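Local coordinates for protein aspartate aminotransferase, cytoplasmic (Schizosaccharomyces pombe 972h-, PDB 6JPK) that catalyses the reversible transfer of an amino group from L-aspartate to 2-oxoglutarate, giving oxaloacetate and L-glutamate, with pyridoxal 5'-phosphate as cofactor, as a homodimer, at residues T121-H126 with G180-L185; L114-I119 with E146-T151; G110-A115 with P139-L144; S208-K213 with Y243-F248; V86-N91 with H268-D273. The protein carries 1 engineered substitution. All blocks are in the same frame, centred on the assembly; numbering follows the deposited sequence.

Contact 1 (T121-H126 with G180-L185)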
# COMPACT_ATOMS: atom_id res chain seq x y z
N THR A 121 7.11 14.53 11.18
CA THR A 121 8.37 14.25 11.86
C THR A 121 9.38 15.38 11.70
O THR A 121 10.03 15.78 12.67
CB THR A 121 8.96 12.93 11.33
OG1 THR A 121 8.09 11.86 11.67
CG2 THR A 121 10.35 12.66 11.91
N PHE A 122 9.53 15.92 10.49
CA PHE A 122 10.64 16.82 10.19
C PHE A 122 10.24 18.28 10.14
O PHE A 122 11.11 19.14 9.95
CB PHE A 122 11.30 16.39 8.88
CG PHE A 122 12.02 15.06 8.99
CD1 PHE A 122 13.28 15.00 9.55
CD2 PHE A 122 11.40 13.89 8.58
CE1 PHE A 122 13.95 13.77 9.68
CE2 PHE A 122 12.06 12.66 8.70
CZ PHE A 122 13.34 12.61 9.26
N TYR A 123 8.97 18.61 10.34
CA TYR A 123 8.55 20.00 10.36
C TYR A 123 7.69 20.31 11.59
O TYR A 123 8.04 21.21 12.37
CB TYR A 123 7.78 20.35 9.08
CG TYR A 123 7.43 21.82 8.96
CD1 TYR A 123 8.42 22.77 8.72
CD2 TYR A 123 6.11 22.25 9.07
CE1 TYR A 123 8.11 24.10 8.59
CE2 TYR A 123 5.79 23.58 8.94
CZ TYR A 123 6.79 24.50 8.70
OH TYR A 123 6.48 25.84 8.58
N VAL A 124 6.59 19.57 11.77
CA VAL A 124 5.65 19.88 12.84
C VAL A 124 6.31 19.73 14.21
O VAL A 124 6.13 20.57 15.10
CB VAL A 124 4.38 19.00 12.73
CG1 VAL A 124 3.49 19.18 13.97
CG2 VAL A 124 3.61 19.33 11.45
N LYS A 125 7.09 18.66 14.40
CA LYS A 125 7.76 18.38 15.68
C LYS A 125 8.40 19.61 16.31
O LYS A 125 8.27 19.85 17.51
CB LYS A 125 8.82 17.30 15.47
CG LYS A 125 8.73 16.12 16.39
CD LYS A 125 7.58 15.21 16.03
CE LYS A 125 7.85 13.77 16.46
NZ LYS A 125 6.61 12.95 16.45
N HIS A 126 9.12 20.41 15.51
CA HIS A 126 9.83 21.53 16.09
C HIS A 126 9.17 22.88 15.84
O HIS A 126 9.50 23.86 16.52
CB HIS A 126 11.29 21.56 15.60
CG HIS A 126 11.43 21.86 14.15
ND1 HIS A 126 11.70 23.13 13.67
CD2 HIS A 126 11.34 21.06 13.06
CE1 HIS A 126 11.77 23.09 12.35
NE2 HIS A 126 11.56 21.85 11.96
N GLY A 180 4.08 29.99 8.67
CA GLY A 180 4.60 28.65 8.52
C GLY A 180 3.60 27.55 8.79
O GLY A 180 4.01 26.41 9.03
N SER A 181 2.30 27.86 8.75
CA SER A 181 1.30 26.80 8.77
C SER A 181 1.35 26.01 7.46
O SER A 181 1.89 26.46 6.45
CB SER A 181 -0.10 27.38 8.98
OG SER A 181 -0.19 28.07 10.21
N ILE A 182 0.78 24.82 7.49
CA ILE A 182 0.74 23.93 6.33
C ILE A 182 -0.62 24.09 5.67
O ILE A 182 -1.65 24.02 6.35
CB ILE A 182 0.96 22.47 6.75
CG1 ILE A 182 2.25 22.34 7.56
CG2 ILE A 182 0.93 21.56 5.53
CD1 ILE A 182 2.17 21.26 8.62
N PHE A 183 -0.63 24.32 4.35
CA PHE A 183 -1.87 24.49 3.62
C PHE A 183 -1.98 23.40 2.57
O PHE A 183 -1.09 23.25 1.72
CB PHE A 183 -1.98 25.89 2.99
CG PHE A 183 -2.62 26.90 3.90
CD1 PHE A 183 -1.89 27.48 4.93
CD2 PHE A 183 -3.95 27.23 3.76
CE1 PHE A 183 -2.47 28.38 5.80
CE2 PHE A 183 -4.55 28.15 4.62
CZ PHE A 183 -3.80 28.73 5.64
N LEU A 184 -3.08 22.65 2.63
CA LEU A 184 -3.37 21.55 1.72
C LEU A 184 -4.30 22.09 0.64
O LEU A 184 -5.47 22.40 0.92
CB LEU A 184 -4.01 20.38 2.47
CG LEU A 184 -3.65 18.95 2.11
CD1 LEU A 184 -4.69 17.98 2.69
CD2 LEU A 184 -3.49 18.74 0.60
N LEU A 185 -3.78 22.23 -0.57
CA LEU A 185 -4.49 22.87 -1.68
C LEU A 185 -4.88 21.84 -2.72
O LEU A 185 -4.11 20.93 -3.03
CB LEU A 185 -3.60 23.94 -2.33
CG LEU A 185 -3.05 25.00 -1.37
CD1 LEU A 185 -2.10 25.95 -2.09
CD2 LEU A 185 -4.19 25.78 -0.69

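Contact 2 (L114-I119 with E146-T151)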
# COMPACT_ATOMS: atom_id res chain seq x y z
N LEU A 114 2.44 9.56 2.97
CA LEU A 114 3.89 9.78 2.95
C LEU A 114 4.22 11.23 3.28
O LEU A 114 5.09 11.50 4.11
CB LEU A 114 4.46 9.43 1.57
CG LEU A 114 5.16 8.10 1.35
CD1 LEU A 114 5.69 8.07 -0.09
CD2 LEU A 114 6.30 7.93 2.35
N ALA A 115 3.59 12.17 2.58
CA ALA A 115 3.91 13.58 2.79
C ALA A 115 3.62 13.98 4.23
O ALA A 115 4.43 14.67 4.86
CB ALA A 115 3.13 14.45 1.81
N ALA A 116 2.48 13.54 4.76
CA ALA A 116 2.09 13.94 6.11
C ALA A 116 3.01 13.33 7.16
O ALA A 116 3.39 14.01 8.11
CB ALA A 116 0.64 13.55 6.38
N SER A 117 3.37 12.04 7.00
CA SER A 117 4.33 11.43 7.92
C SER A 117 5.65 12.18 7.91
O SER A 117 6.18 12.53 8.96
CB SER A 117 4.57 9.96 7.55
OG SER A 117 3.38 9.21 7.57
N PHE A 118 6.18 12.45 6.71
CA PHE A 118 7.43 13.20 6.64
C PHE A 118 7.28 14.58 7.27
O PHE A 118 8.12 15.00 8.08
CB PHE A 118 7.89 13.34 5.18
CG PHE A 118 9.11 14.20 5.06
CD1 PHE A 118 10.36 13.67 5.30
CD2 PHE A 118 9.00 15.56 4.79
CE1 PHE A 118 11.49 14.47 5.24
CE2 PHE A 118 10.11 16.35 4.73
CZ PHE A 118 11.37 15.80 4.96
N ILE A 119 6.23 15.31 6.91
CA ILE A 119 6.08 16.68 7.40
C ILE A 119 5.87 16.70 8.91
O ILE A 119 6.38 17.59 9.61
CB ILE A 119 4.93 17.39 6.65
CG1 ILE A 119 5.37 17.66 5.19
CG2 ILE A 119 4.56 18.71 7.33
CD1 ILE A 119 4.20 17.97 4.23
N GLU A 146 -4.71 14.03 11.44
CA GLU A 146 -4.93 13.90 12.89
C GLU A 146 -4.36 12.58 13.42
O GLU A 146 -3.78 12.55 14.51
CB GLU A 146 -6.42 14.00 13.23
CG GLU A 146 -7.00 15.42 13.16
CD GLU A 146 -8.53 15.48 13.37
OE1 GLU A 146 -9.19 14.42 13.35
OE2 GLU A 146 -9.06 16.61 13.56
N LYS A 147 -4.52 11.48 12.67
CA LYS A 147 -3.96 10.20 13.11
C LYS A 147 -2.44 10.26 13.22
O LYS A 147 -1.86 9.52 14.02
CB LYS A 147 -4.34 9.06 12.15
CG LYS A 147 -5.83 8.70 12.07
CD LYS A 147 -6.45 8.38 13.41
CE LYS A 147 -7.85 7.80 13.20
NZ LYS A 147 -8.43 7.35 14.48
N LEU A 148 -1.79 11.10 12.42
CA LEU A 148 -0.34 11.26 12.52
C LEU A 148 0.05 12.30 13.55
O LEU A 148 1.24 12.60 13.67
CB LEU A 148 0.26 11.62 11.16
CG LEU A 148 0.20 10.45 10.18
CD1 LEU A 148 0.47 10.89 8.74
CD2 LEU A 148 1.19 9.36 10.60
N GLY A 149 -0.91 12.83 14.30
CA GLY A 149 -0.60 13.73 15.39
C GLY A 149 -0.55 15.20 15.04
O GLY A 149 -0.14 16.00 15.88
N VAL A 150 -0.97 15.59 13.83
CA VAL A 150 -0.99 16.99 13.45
C VAL A 150 -2.37 17.56 13.72
O VAL A 150 -3.40 16.92 13.45
CB VAL A 150 -0.59 17.16 11.97
CG1 VAL A 150 -0.48 18.65 11.60
CG2 VAL A 150 0.72 16.46 11.70
N THR A 151 -2.41 18.78 14.26
CA THR A 151 -3.66 19.48 14.48
C THR A 151 -4.16 20.06 13.16
O THR A 151 -3.40 20.67 12.41
CB THR A 151 -3.47 20.60 15.52
OG1 THR A 151 -3.07 20.01 16.77
CG2 THR A 151 -4.77 21.40 15.73

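Contact 3 (G110-A115 with P139-L144)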
# COMPACT_ATOMS: atom_id res chain seq x y z
N GLY A 110 -2.01 7.08 -0.30
CA GLY A 110 -0.68 6.74 0.18
C GLY A 110 0.34 7.85 -0.03
O GLY A 110 1.24 8.03 0.79
N ALA A 111 0.21 8.61 -1.13
CA ALA A 111 1.08 9.78 -1.29
C ALA A 111 0.83 10.80 -0.18
O ALA A 111 1.78 11.35 0.39
CB ALA A 111 0.87 10.42 -2.66
N ASN A 112 -0.44 11.06 0.13
CA ASN A 112 -0.76 11.97 1.23
C ASN A 112 -0.21 11.44 2.55
O ASN A 112 0.28 12.21 3.39
CB ASN A 112 -2.28 12.19 1.31
CG ASN A 112 -2.78 13.25 0.32
OD1 ASN A 112 -2.69 14.44 0.59
ND2 ASN A 112 -3.31 12.81 -0.82
N PHE A 113 -0.29 10.12 2.76
CA PHE A 113 0.23 9.56 4.00
C PHE A 113 1.74 9.76 4.09
O PHE A 113 2.27 10.14 5.15
CB PHE A 113 -0.12 8.07 4.10
CG PHE A 113 0.44 7.40 5.33
CD1 PHE A 113 1.64 6.71 5.28
CD2 PHE A 113 -0.23 7.49 6.54
CE1 PHE A 113 2.17 6.11 6.41
CE2 PHE A 113 0.28 6.89 7.68
CZ PHE A 113 1.49 6.20 7.62
N LEU A 114 2.44 9.56 2.97
CA LEU A 114 3.89 9.78 2.95
C LEU A 114 4.22 11.23 3.28
O LEU A 114 5.09 11.50 4.11
CB LEU A 114 4.46 9.43 1.57
CG LEU A 114 5.16 8.10 1.35
CD1 LEU A 114 5.69 8.07 -0.09
CD2 LEU A 114 6.30 7.93 2.35
N ALA A 115 3.59 12.17 2.58
CA ALA A 115 3.91 13.58 2.79
C ALA A 115 3.62 13.98 4.23
O ALA A 115 4.43 14.67 4.86
CB ALA A 115 3.13 14.45 1.81
N PRO A 139 -12.98 13.87 3.27
CA PRO A 139 -12.91 13.71 4.74
C PRO A 139 -11.65 13.01 5.24
O PRO A 139 -11.25 13.23 6.39
CB PRO A 139 -14.17 12.88 5.07
CG PRO A 139 -15.10 13.12 3.90
CD PRO A 139 -14.18 13.23 2.70
N VAL A 140 -11.00 12.19 4.41
CA VAL A 140 -9.75 11.56 4.83
C VAL A 140 -8.64 12.59 5.02
O VAL A 140 -7.67 12.32 5.73
CB VAL A 140 -9.37 10.46 3.82
CG1 VAL A 140 -8.01 9.88 4.13
CG2 VAL A 140 -10.42 9.35 3.87
N HIS A 141 -8.74 13.77 4.41
CA HIS A 141 -7.70 14.78 4.64
C HIS A 141 -7.58 15.10 6.12
O HIS A 141 -6.47 15.29 6.63
CB HIS A 141 -7.98 16.05 3.84
CG HIS A 141 -7.54 15.98 2.41
ND1 HIS A 141 -7.86 16.94 1.48
CD2 HIS A 141 -6.79 15.05 1.75
CE1 HIS A 141 -7.34 16.61 0.31
NE2 HIS A 141 -6.69 15.47 0.45
N ARG A 142 -8.70 15.16 6.84
CA ARG A 142 -8.64 15.49 8.25
C ARG A 142 -8.11 14.32 9.08
O ARG A 142 -7.16 14.47 9.84
CB ARG A 142 -10.00 15.93 8.78
CG ARG A 142 -10.01 16.03 10.31
CD ARG A 142 -11.35 16.51 10.88
NE ARG A 142 -11.62 17.90 10.51
CZ ARG A 142 -11.22 18.97 11.19
NH1 ARG A 142 -10.51 18.84 12.31
NH2 ARG A 142 -11.55 20.18 10.75
N THR A 143 -8.73 13.14 8.93
CA THR A 143 -8.37 12.02 9.80
C THR A 143 -6.96 11.52 9.53
O THR A 143 -6.26 11.12 10.46
CB THR A 143 -9.38 10.86 9.66
OG1 THR A 143 -9.49 10.47 8.28
CG2 THR A 143 -10.75 11.29 10.15
N LEU A 144 -6.51 11.55 8.27
CA LEU A 144 -5.15 11.09 7.99
C LEU A 144 -4.12 11.92 8.74
O LEU A 144 -3.17 11.37 9.32
CB LEU A 144 -4.90 11.11 6.48
CG LEU A 144 -3.53 10.66 5.96
CD1 LEU A 144 -3.67 9.93 4.62
CD2 LEU A 144 -2.57 11.84 5.84

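Contact 4 (S208-K213 with Y243-F248)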
# COMPACT_ATOMS: atom_id res chain seq x y z
N SER A 208 -0.47 35.68 -0.71
CA SER A 208 -0.66 35.68 0.74
C SER A 208 -0.01 34.47 1.40
O SER A 208 0.52 34.58 2.51
CB SER A 208 -2.15 35.75 1.07
OG SER A 208 -2.68 37.02 0.72
N LEU A 209 -0.03 33.30 0.73
CA LEU A 209 0.67 32.13 1.25
C LEU A 209 2.16 32.41 1.41
O LEU A 209 2.77 32.02 2.42
CB LEU A 209 0.46 30.92 0.34
CG LEU A 209 -0.90 30.21 0.31
CD1 LEU A 209 -1.00 29.34 -0.94
CD2 LEU A 209 -1.10 29.37 1.56
N LEU A 210 2.78 33.08 0.43
CA LEU A 210 4.21 33.39 0.55
C LEU A 210 4.46 34.48 1.59
O LEU A 210 5.45 34.42 2.32
CB LEU A 210 4.77 33.83 -0.80
CG LEU A 210 4.45 32.88 -1.96
CD1 LEU A 210 4.55 33.66 -3.23
CD2 LEU A 210 5.37 31.69 -1.98
N SER A 211 3.58 35.49 1.66
CA SER A 211 3.75 36.55 2.65
C SER A 211 3.73 36.00 4.07
O SER A 211 4.41 36.54 4.95
CB SER A 211 2.66 37.60 2.47
OG SER A 211 2.88 38.68 3.34
N ARG A 212 2.97 34.94 4.32
CA ARG A 212 2.91 34.30 5.63
C ARG A 212 3.86 33.12 5.75
O ARG A 212 3.87 32.47 6.81
CB ARG A 212 1.48 33.85 5.93
CG ARG A 212 0.49 34.99 6.11
CD ARG A 212 0.90 35.89 7.28
NE ARG A 212 0.49 35.31 8.56
CZ ARG A 212 0.79 35.83 9.75
NH1 ARG A 212 1.54 36.93 9.84
NH2 ARG A 212 0.35 35.23 10.86
N LYS A 213 4.64 32.82 4.71
CA LYS A 213 5.67 31.78 4.76
C LYS A 213 5.07 30.41 5.06
O LYS A 213 5.70 29.59 5.74
CB LYS A 213 6.77 32.12 5.77
CG LYS A 213 7.27 33.56 5.69
CD LYS A 213 8.42 33.80 6.66
CE LYS A 213 8.71 35.28 6.83
NZ LYS A 213 9.02 35.93 5.52
N TYR A 243 7.68 30.92 -7.79
CA TYR A 243 8.01 31.61 -6.55
C TYR A 243 9.24 31.05 -5.84
O TYR A 243 9.67 31.62 -4.84
CB TYR A 243 6.80 31.58 -5.61
CG TYR A 243 5.56 32.21 -6.20
CD1 TYR A 243 4.49 31.43 -6.59
CD2 TYR A 243 5.47 33.58 -6.38
CE1 TYR A 243 3.36 31.99 -7.15
CE2 TYR A 243 4.32 34.16 -6.91
CZ TYR A 243 3.28 33.34 -7.31
OH TYR A 243 2.14 33.89 -7.86
N ASN A 244 9.79 29.93 -6.32
CA ASN A 244 11.05 29.36 -5.81
C ASN A 244 10.96 29.07 -4.30
O ASN A 244 11.86 29.41 -3.53
CB ASN A 244 12.23 30.29 -6.14
CG ASN A 244 13.59 29.56 -6.18
OD1 ASN A 244 13.68 28.37 -6.52
ND2 ASN A 244 14.65 30.29 -5.83
N LYS A 245 9.86 28.43 -3.89
CA LYS A 245 9.71 27.85 -2.56
C LYS A 245 9.59 26.34 -2.69
O LYS A 245 8.87 25.85 -3.56
CB LYS A 245 8.46 28.42 -1.84
CG LYS A 245 8.45 29.95 -1.70
CD LYS A 245 9.06 30.43 -0.38
CE LYS A 245 8.05 30.29 0.75
NZ LYS A 245 8.47 30.74 2.13
N ASP A 246 10.28 25.57 -1.85
CA ASP A 246 10.06 24.14 -1.94
C ASP A 246 8.64 23.80 -1.47
O ASP A 246 8.04 24.54 -0.68
CB ASP A 246 11.14 23.33 -1.18
CG ASP A 246 11.49 23.89 0.21
OD1 ASP A 246 11.59 25.12 0.39
OD2 ASP A 246 11.76 23.06 1.12
N PHE A 247 8.09 22.72 -2.02
CA PHE A 247 6.71 22.34 -1.72
C PHE A 247 6.52 20.86 -2.06
O PHE A 247 7.41 20.22 -2.63
CB PHE A 247 5.70 23.23 -2.48
CG PHE A 247 5.76 23.10 -4.00
CD1 PHE A 247 6.78 23.71 -4.74
CD2 PHE A 247 4.77 22.40 -4.70
CE1 PHE A 247 6.83 23.60 -6.13
CE2 PHE A 247 4.81 22.28 -6.09
CZ PHE A 247 5.84 22.89 -6.82
N PHE A 248 5.33 20.34 -1.72
CA PHE A 248 4.99 18.93 -1.90
C PHE A 248 3.82 18.77 -2.86
O PHE A 248 2.93 19.63 -2.94
CB PHE A 248 4.61 18.25 -0.58
CG PHE A 248 5.73 18.18 0.41
CD1 PHE A 248 6.06 19.30 1.17
CD2 PHE A 248 6.44 17.00 0.60
CE1 PHE A 248 7.09 19.25 2.10
CE2 PHE A 248 7.47 16.94 1.54
CZ PHE A 248 7.80 18.07 2.28
O HOH W 1 7.70 33.26 1.73

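Contact 5 (V86-N91 with H268-D273)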
# COMPACT_ATOMS: atom_id res chain seq x y z
N VAL A 86 4.91 14.73 -16.32
CA VAL A 86 3.60 15.14 -16.82
C VAL A 86 3.00 16.25 -15.94
O VAL A 86 2.20 17.06 -16.43
CB VAL A 86 2.65 13.92 -16.95
CG1 VAL A 86 2.23 13.39 -15.59
CG2 VAL A 86 1.41 14.28 -17.81
N LEU A 87 3.40 16.32 -14.66
CA LEU A 87 2.97 17.42 -13.78
C LEU A 87 3.61 18.74 -14.18
O LEU A 87 2.99 19.80 -14.03
CB LEU A 87 3.35 17.13 -12.33
CG LEU A 87 2.60 16.04 -11.57
CD1 LEU A 87 3.18 15.88 -10.17
CD2 LEU A 87 1.10 16.36 -11.53
N PHE A 88 4.87 18.71 -14.63
CA PHE A 88 5.71 19.88 -14.78
C PHE A 88 6.19 20.04 -16.22
O PHE A 88 7.34 20.40 -16.47
CB PHE A 88 6.91 19.82 -13.83
CG PHE A 88 6.52 19.87 -12.35
CD1 PHE A 88 5.91 21.00 -11.82
CD2 PHE A 88 6.78 18.80 -11.52
CE1 PHE A 88 5.55 21.06 -10.47
CE2 PHE A 88 6.43 18.85 -10.17
CZ PHE A 88 5.80 19.98 -9.65
N ARG A 89 5.31 19.78 -17.19
CA ARG A 89 5.71 19.97 -18.58
C ARG A 89 6.23 21.38 -18.87
O ARG A 89 7.24 21.49 -19.59
CB ARG A 89 4.56 19.57 -19.53
CG ARG A 89 4.04 18.13 -19.30
CD ARG A 89 3.63 17.40 -20.60
NE ARG A 89 2.38 17.91 -21.15
CZ ARG A 89 1.93 17.66 -22.37
NH1 ARG A 89 2.62 16.89 -23.21
NH2 ARG A 89 0.77 18.18 -22.77
N PRO A 90 5.65 22.46 -18.33
CA PRO A 90 6.26 23.79 -18.53
C PRO A 90 7.55 24.01 -17.75
O PRO A 90 8.18 25.06 -17.94
CB PRO A 90 5.18 24.77 -18.06
CG PRO A 90 3.89 23.96 -18.05
CD PRO A 90 4.33 22.58 -17.68
N ASN A 91 7.97 23.10 -16.87
CA ASN A 91 9.15 23.32 -16.03
C ASN A 91 10.06 22.08 -16.01
O ASN A 91 10.33 21.51 -14.95
CB ASN A 91 8.73 23.70 -14.62
CG ASN A 91 8.22 25.12 -14.53
OD1 ASN A 91 8.97 26.06 -14.73
ND2 ASN A 91 6.94 25.29 -14.21
N HIS A 268 5.64 13.74 -4.47
CA HIS A 268 6.80 14.51 -4.93
C HIS A 268 7.12 15.61 -3.94
O HIS A 268 6.22 16.30 -3.45
CB HIS A 268 6.56 15.16 -6.31
CG HIS A 268 6.04 14.23 -7.35
ND1 HIS A 268 6.87 13.52 -8.19
CD2 HIS A 268 4.77 13.89 -7.70
CE1 HIS A 268 6.14 12.78 -9.01
NE2 HIS A 268 4.86 12.99 -8.73
N TYR A 269 8.41 15.76 -3.64
CA TYR A 269 8.94 16.94 -2.96
C TYR A 269 9.79 17.69 -3.98
O TYR A 269 10.72 17.12 -4.56
CB TYR A 269 9.77 16.56 -1.74
CG TYR A 269 10.57 17.71 -1.14
CD1 TYR A 269 9.95 18.76 -0.48
CD2 TYR A 269 11.96 17.73 -1.24
CE1 TYR A 269 10.69 19.80 0.07
CE2 TYR A 269 12.71 18.76 -0.70
CZ TYR A 269 12.07 19.80 -0.04
OH TYR A 269 12.81 20.83 0.50
N VAL A 270 9.43 18.95 -4.21
CA VAL A 270 10.10 19.79 -5.19
C VAL A 270 11.11 20.63 -4.43
O VAL A 270 10.77 21.68 -3.86
CB VAL A 270 9.11 20.66 -5.97
CG1 VAL A 270 9.85 21.49 -7.03
CG2 VAL A 270 8.01 19.80 -6.60
N ALA A 271 12.37 20.18 -4.42
CA ALA A 271 13.41 20.82 -3.63
C ALA A 271 13.95 22.06 -4.33
O ALA A 271 13.79 22.26 -5.54
CB ALA A 271 14.55 19.84 -3.37
N LYS A 272 14.62 22.91 -3.55
CA LYS A 272 15.34 24.03 -4.15
C LYS A 272 16.69 23.60 -4.70
O LYS A 272 17.25 24.31 -5.53
CB LYS A 272 15.52 25.16 -3.13
CG LYS A 272 14.21 25.85 -2.77
CD LYS A 272 14.37 26.73 -1.55
CE LYS A 272 15.13 27.99 -1.89
NZ LYS A 272 14.25 28.96 -2.56
N ASP A 273 17.22 22.46 -4.25
CA ASP A 273 18.49 21.98 -4.79
C ASP A 273 18.58 20.47 -4.62
O ASP A 273 17.86 19.87 -3.81
CB ASP A 273 19.68 22.67 -4.12
CG ASP A 273 19.62 22.59 -2.62
OD1 ASP A 273 19.74 21.47 -2.09
OD2 ASP A 273 19.43 23.66 -1.97

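Contact 1 (T121-H126 with G180-L185)
Val124, on helix 107-127 just where it widens into a pi-type turn at 121-124, and Ile182, at the start of strand 182-186, have the closest backbones here, their CA atoms 9.1 Å apart, so side chains must bridge the gap. Tyr123 does most of it. Its CG stands anti to the backbone N (chi1 -174°), which sends the ring toward the strand, and Tyr123 OH donates to Gly180 O over 2.6 Å. The hydroxyl lies in the carbonyl plane, on a lone pair, with a C=O...donor angle of 119°. Gly180 has positive phi and no CB; one built there would come within 2.9 Å of Tyr123 OH. Ile182 runs past the tyrosine in the opposite sense, its CG1 4.0 Å from Tyr123 CE2. Val124 CG2 meets Ile182 CD1 at 3.7 Å, the side chains crossing at about a right angle. A phenylalanine at Tyr123 would probably keep the ring against Ile182 but leave the Gly180 carbonyl without this donor. Further out, Ile182 packs on Val131 and Val217, and Tyr123 on Tyr4 of the second subunit, so the C-terminal part of helix 107-127, strand 182-186 with its two neighbours and the second subunit meet here.

Contact 2 (L114-I119 with E146-T151)
Leu148 belongs to the Schellman motif that ends helix 140-147, and from there it reaches across to Ala116 and Ser117 of helix 107-127. The motif is defined by two backbone bonds, Gly149 N to Glu146 O at 2.9 Å and Val150 N to Trp145 O, with Gly149 as the C-prime residue at positive phi (91°). Leu148, the residue just before that glycine, faces helix 107-127: its CA and that of Ser117 are 6.6 Å apart. CG of Leu148 is anti to the carbonyl carbon (chi1 -70°), and the fork closes on Ser117 OG with both methyls, while CD1 alone also reaches Ala116. Leu148 CD1 touches Ala116 CB at 3.6 Å and is also 3.6 Å from Ser117 OG. The other branch, Leu148 CD2, lies 3.7 Å from the same Ser117 OG. Ser117 OG is satisfied within its own helix, by a hydrogen bond with Phe113 O. Trp145 lies against Ala116, Ile119 and Val150, extending the apolar packing between the two helices. The chemistry is therefore that of van der Waals contact: one leucine fork against a methyl and a serine whose oxygen is already engaged. The small alanine side chain is consistent with so close an approach, and the fit rests on shape, with no polar bond passing between the segments.

Contact 3 (G110-A115 with P139-L144)
Leu144 lays its two methyls over the backbone of the Asn112-Phe113 step. CD1 of Leu144 is 3.9 Å from Phe113 N and 4.0 Å from Phe113 CB, while Leu144 CD2 sits 3.8 Å from Asn112 O. Its CG is anti to the backbone N (chi1 180°), which extends the chain toward helix 107-127. The short helical segments 110-115 and 140-144 have a signed crossing angle of -38°, with axes 10.9 Å apart at closest approach, and the leucine lies between them. An alanine in place of Leu144 is likely to open a gap against this stretch of helix backbone. One turn earlier, His141 NE2 comes to 4.1 Å from Asn112 OD1, too long for a bond, and the amide and ring planes are 48° apart. Both residues instead turn a nitrogen to a third party: Asn112 ND2 and His141 NE2 each hydrogen-bond Asp219 OD2, and Asn112 ND2 also bonds Gly108 O. The His141 ring further meets that of Trp138, probably part of the L-aspartate site. Chemically, then, an apolar leucine packs on helix backbone, while at Asn112 and His141 two donors from different helices converge on one carboxylate oxygen, which is consistent with Asp219 being held from both helices.

Contact 4 (S208-K213 with Y243-F248)
The Tyr243 ring takes Leu210 CD1 over one face: this methyl carbon stands 3.6 Å from the ring centroid, 27° off the normal, a CH-pi contact. It is displaced toward the rim on the CD2 side, since Leu210 CD1 is 3.3 Å from Tyr243 CD2. The other branch of the leucine goes to the lysine: Leu210 CD2 lies 3.5 Å from Lys245 CG, the two side chains sliding past each other in opposite directions. Bends at chi2 (-93°) and chi3 (-79°) fold the Lys245 chain round toward the helix end. There a water accepts from Lys245 NZ at 2.7 Å and donates to Leu210 O at 2.6 Å. That carbonyl also takes Lys213 N, part of the Schellman motif closing helix 199-211, and its place at the C-terminal end would probably favour a nearby ammonium. Lys213 NZ and Lys245 NZ, like charges, stay 6.2 Å apart. Behind Leu210, Leu209 faces strands 182-186 and 215-220, while the segment 243-248 leads from helix 235-241 into strand 247-252; Lys245 packs on Tyr4 of the second subunit, whose Ser2 and Asp3 backbone nitrogens bond Asp246.

Contact 5 (V86-N91 with H268-D273)
With CG anti to the carbonyl carbon in both, Leu87 (chi1 -71°) and His268 (chi1 -50°) point their side chains at each other from opposite directions; Phe88 (chi1 -65°) shares that setting and meets Val270, which comes from the opposite direction and oblique to the ring. CA atoms are 10.1 Å apart for Leu87 and His268, and 10.5 Å for Phe88 and Val270, so the interface is made by side-chain ends. Leu87 CD1 touches the imidazole at CD2 of His268, 3.5 Å away, and at NE2 of His268, 3.6 Å away. Of the valine branches it is CG2 that makes the contact: Val270 CG2 is 3.8 Å from Phe88 CZ. Leu87 and Phe88 also pack on each other, Leu87 CB lying over one face of the Phe88 ring. Phe88 opens a type I turn, Asn91 N bonding Phe88 O at 2.8 Å, which turns the chain just after the contact. Hydrogen bonds of His268 ND1 with Ser102 OG and of His268 NE2 with Gln251 OE1 are likely to fix the rotation of the ring, so the leucine methyl meets an imidazole anchored at both nitrogens. Leu237 and Val241 of helix 235-241 extend the apolar layer. Strand 264-270 runs antiparallel to both its neighbours, 100-106 and 247-252, in a mixed sheet covered by helices, the arrangement of the large domain in class-I (fold type I) aminotransferases.

From the N terminus, contact 5 opens first at 86-91 and closes last at 268-273, so the other four nest inside its loop. Helix 107-127 then starts contacts 3, 2 and 1 in turn; contacts 3 and 2 share Leu114 and Ala115. Contact 1 closes later, at 180-185, and its segments alternate with those of both. In series after these, contact 4 runs from the end of helix 199-211 to strand 247-252, the sheet neighbour of strand 264-270 in contact 5. Contacts 2 and 3 join two helices, while contacts 1, 4 and 5 bring helix ends to strands of the central sheet or to the loop leading into one.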